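Local structure of putative diflavin flavoprotein A 5 (Nostoc sp. PCC 7120, 4FEK) at residues Q168-D173 with S220-R225. The protein probably transfers electrons from NADH to oxygen, reducing it to water, this chain being its N-terminal metallo-beta-lactamase-like part. Residues are numbered along the deposited sequence; the frame is centred on the assembly and turned at random.
Sequences QILYTD and SDLQVR
The guanidinium of Arg-225 meets Gln-168 at its edge: OE1 of the glutamine lies in the guanidinium plane and accepts a long, bent hydrogen bond from Arg-225 NE, 3.3 Å from Gln-168 OE1. The two flat groups are moderately tilted against each other. The amide planes of Gln-168 and Gln-223 stand steeply, 76° apart. Through its NE2 branch Gln-168 gives a weak hydrogen bond to Gln-223 OE1 at 2.9 Å. CG2 of Ile-169 lies over one face of the Tyr-171 ring, displaced toward the rim. Glutamine suits position 168 because a single amide can accept from Arg-225 and donate to Gln-223 together, although its OE1 also comes within 3.1 Å of Gln-223 OE1, a close approach of two acceptors. CG lies beside the backbone N (chi1 -52°) and the chain runs extended toward both partners.

Next to this polar end the backbones join. Arg-225 N donates almost straight (169°) to Gln-168 O at 2.8 Å, in the carbonyl plane, and the same oxygen receives a CA-H...O contact from Val-224. This bond comes just ahead of the parallel pairing of strands 169-173 and 226-229, which Leu-170 continues with Leu-226 and Ala-228, at one margin of the second sheet of the alpha-beta/beta-alpha metallo-beta-lactamase fold. Residues 220-225 bring the chain from helix 209-219 into that edge strand.

Leu-170, its CG anti to the backbone N, supplies the apolar part. Its CB rests against Val-224 CG1 at 3.8 Å, while CD1 meets Leu-222 CD1 tip to tip at 3.9 Å, the two chains crossing near a right angle. Leucine and valine suit this place by presenting methyl and methylene groups to each other; Tyr-163 of strand 160-164 touches both leucines, and its OH is hydrogen-bonded to Gln-223 O.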
loop_
_atom_site.group_PDB
_atom_site.type_symbol
_atom_site.label_atom_id
_atom_site.label_comp_id
_atom_site.label_asym_id
_atom_site.label_seq_id
_atom_site.Cartn_x
_atom_site.Cartn_y
_atom_site.Cartn_z
ATOM N N GLN A 168 -5.863 4.751 13.825
ATOM C CA GLN A 168 -4.688 5.617 13.596
ATOM C C GLN A 168 -3.598 4.932 12.771
ATOM O O GLN A 168 -2.395 5.159 12.960
ATOM C CB GLN A 168 -4.135 6.193 14.905
ATOM C CG GLN A 168 -5.228 6.868 15.713
ATOM C CD GLN A 168 -4.720 7.664 16.891
ATOM O OE1 GLN A 168 -3.837 7.227 17.622
ATOM N NE2 GLN A 168 -5.294 8.839 17.089
ATOM N N ILE A 169 -4.034 4.096 11.842
ATOM C CA ILE A 169 -3.120 3.444 10.923
ATOM C C ILE A 169 -3.113 4.254 9.624
ATOM O O ILE A 169 -4.155 4.644 9.106
ATOM C CB ILE A 169 -3.540 1.989 10.619
ATOM C CG1 ILE A 169 -3.372 1.086 11.865
ATOM C CG2 ILE A 169 -2.716 1.420 9.488
ATOM C CD1 ILE A 169 -3.862 -0.372 11.620
ATOM N N LEU A 170 -1.920 4.515 9.109
ATOM C CA LEU A 170 -1.783 5.160 7.813
ATOM C C LEU A 170 -1.308 4.121 6.805
ATOM O O LEU A 170 -0.249 3.499 6.994
ATOM C CB LEU A 170 -0.781 6.312 7.931
ATOM C CG LEU A 170 -0.553 7.077 6.638
ATOM C CD1 LEU A 170 -1.837 7.789 6.268
ATOM C CD2 LEU A 170 0.605 8.086 6.821
ATOM N N TYR A 171 -2.086 3.937 5.742
ATOM C CA TYR A 171 -1.779 2.982 4.672
ATOM C C TYR A 171 -0.974 3.754 3.628
ATOM O O TYR A 171 -1.503 4.669 3.000
ATOM C CB TYR A 171 -3.079 2.407 4.088
ATOM C CG TYR A 171 -3.862 1.631 5.174
ATOM C CD1 TYR A 171 -3.643 0.267 5.368
ATOM C CD2 TYR A 171 -4.745 2.285 6.030
ATOM C CE1 TYR A 171 -4.309 -0.436 6.366
ATOM C CE2 TYR A 171 -5.422 1.589 7.059
ATOM C CZ TYR A 171 -5.189 0.230 7.210
ATOM O OH TYR A 171 -5.837 -0.471 8.210
ATOM N N THR A 172 0.300 3.403 3.479
ATOM C CA THR A 172 1.240 4.269 2.770
ATOM C C THR A 172 1.731 3.653 1.472
ATOM O O THR A 172 2.497 4.307 0.736
ATOM C CB THR A 172 2.475 4.632 3.634
ATOM O OG1 THR A 172 3.239 3.447 3.924
ATOM C CG2 THR A 172 2.067 5.311 4.920
ATOM N N ASP A 173 1.305 2.408 1.206
ATOM C CA ASP A 173 1.624 1.715 -0.056
ATOM C C ASP A 173 3.141 1.757 -0.306
ATOM O O ASP A 173 3.903 1.216 0.490
ATOM C CB ASP A 173 0.859 2.377 -1.216
ATOM C CG ASP A 173 0.907 1.567 -2.507
ATOM O OD1 ASP A 173 1.377 0.402 -2.491
ATOM O OD2 ASP A 173 0.466 2.109 -3.549
ATOM N N SER A 220 2.190 14.982 8.256
ATOM C CA SER A 220 2.741 15.466 9.526
ATOM C C SER A 220 1.705 15.859 10.579
ATOM O O SER A 220 1.972 15.753 11.770
ATOM C CB SER A 220 3.740 16.618 9.314
ATOM O OG SER A 220 3.086 17.786 8.877
ATOM N N ASP A 221 0.527 16.306 10.160
ATOM C CA ASP A 221 -0.512 16.611 11.141
ATOM C C ASP A 221 -1.324 15.398 11.637
ATOM O O ASP A 221 -2.170 15.540 12.516
ATOM C CB ASP A 221 -1.425 17.727 10.637
ATOM C CG ASP A 221 -0.863 19.109 10.930
ATOM O OD1 ASP A 221 -0.573 19.392 12.116
ATOM O OD2 ASP A 221 -0.692 19.901 9.975
ATOM N N LEU A 222 -1.047 14.215 11.104
ATOM C CA LEU A 222 -1.767 13.016 11.511
ATOM C C LEU A 222 -1.187 12.404 12.774
ATOM O O LEU A 222 0.028 12.377 12.974
ATOM C CB LEU A 222 -1.768 11.965 10.399
ATOM C CG LEU A 222 -2.516 12.325 9.124
ATOM C CD1 LEU A 222 -2.508 11.148 8.147
ATOM C CD2 LEU A 222 -3.928 12.755 9.480
ATOM N N GLN A 223 -2.067 11.907 13.630
ATOM C CA GLN A 223 -1.625 11.091 14.744
ATOM C C GLN A 223 -1.578 9.627 14.301
ATOM O O GLN A 223 -2.623 8.987 14.166
ATOM C CB GLN A 223 -2.585 11.268 15.905
ATOM C CG GLN A 223 -2.109 10.669 17.197
ATOM C CD GLN A 223 -3.124 10.859 18.305
ATOM O OE1 GLN A 223 -3.433 9.925 19.048
ATOM N NE2 GLN A 223 -3.657 12.077 18.418
ATOM N N VAL A 224 -0.372 9.098 14.097
ATOM C CA VAL A 224 -0.200 7.766 13.496
ATOM C C VAL A 224 0.496 6.776 14.426
ATOM O O VAL A 224 1.569 7.055 14.965
ATOM C CB VAL A 224 0.625 7.831 12.178
ATOM C CG1 VAL A 224 0.652 6.473 11.487
ATOM C CG2 VAL A 224 0.085 8.887 11.250
ATOM N N ARG A 225 -0.098 5.599 14.576
ATOM C CA ARG A 225 0.483 4.546 15.402
ATOM C C ARG A 225 1.206 3.505 14.560
ATOM O O ARG A 225 2.057 2.788 15.069
ATOM C CB ARG A 225 -0.610 3.854 16.224
ATOM C CG ARG A 225 -1.252 4.747 17.272
ATOM C CD ARG A 225 -2.367 4.011 17.994
ATOM N NE ARG A 225 -2.686 4.642 19.268
ATOM C CZ ARG A 225 -2.455 4.090 20.455
ATOM N NH1 ARG A 225 -1.916 2.880 20.535
ATOM N NH2 ARG A 225 -2.769 4.749 21.563
#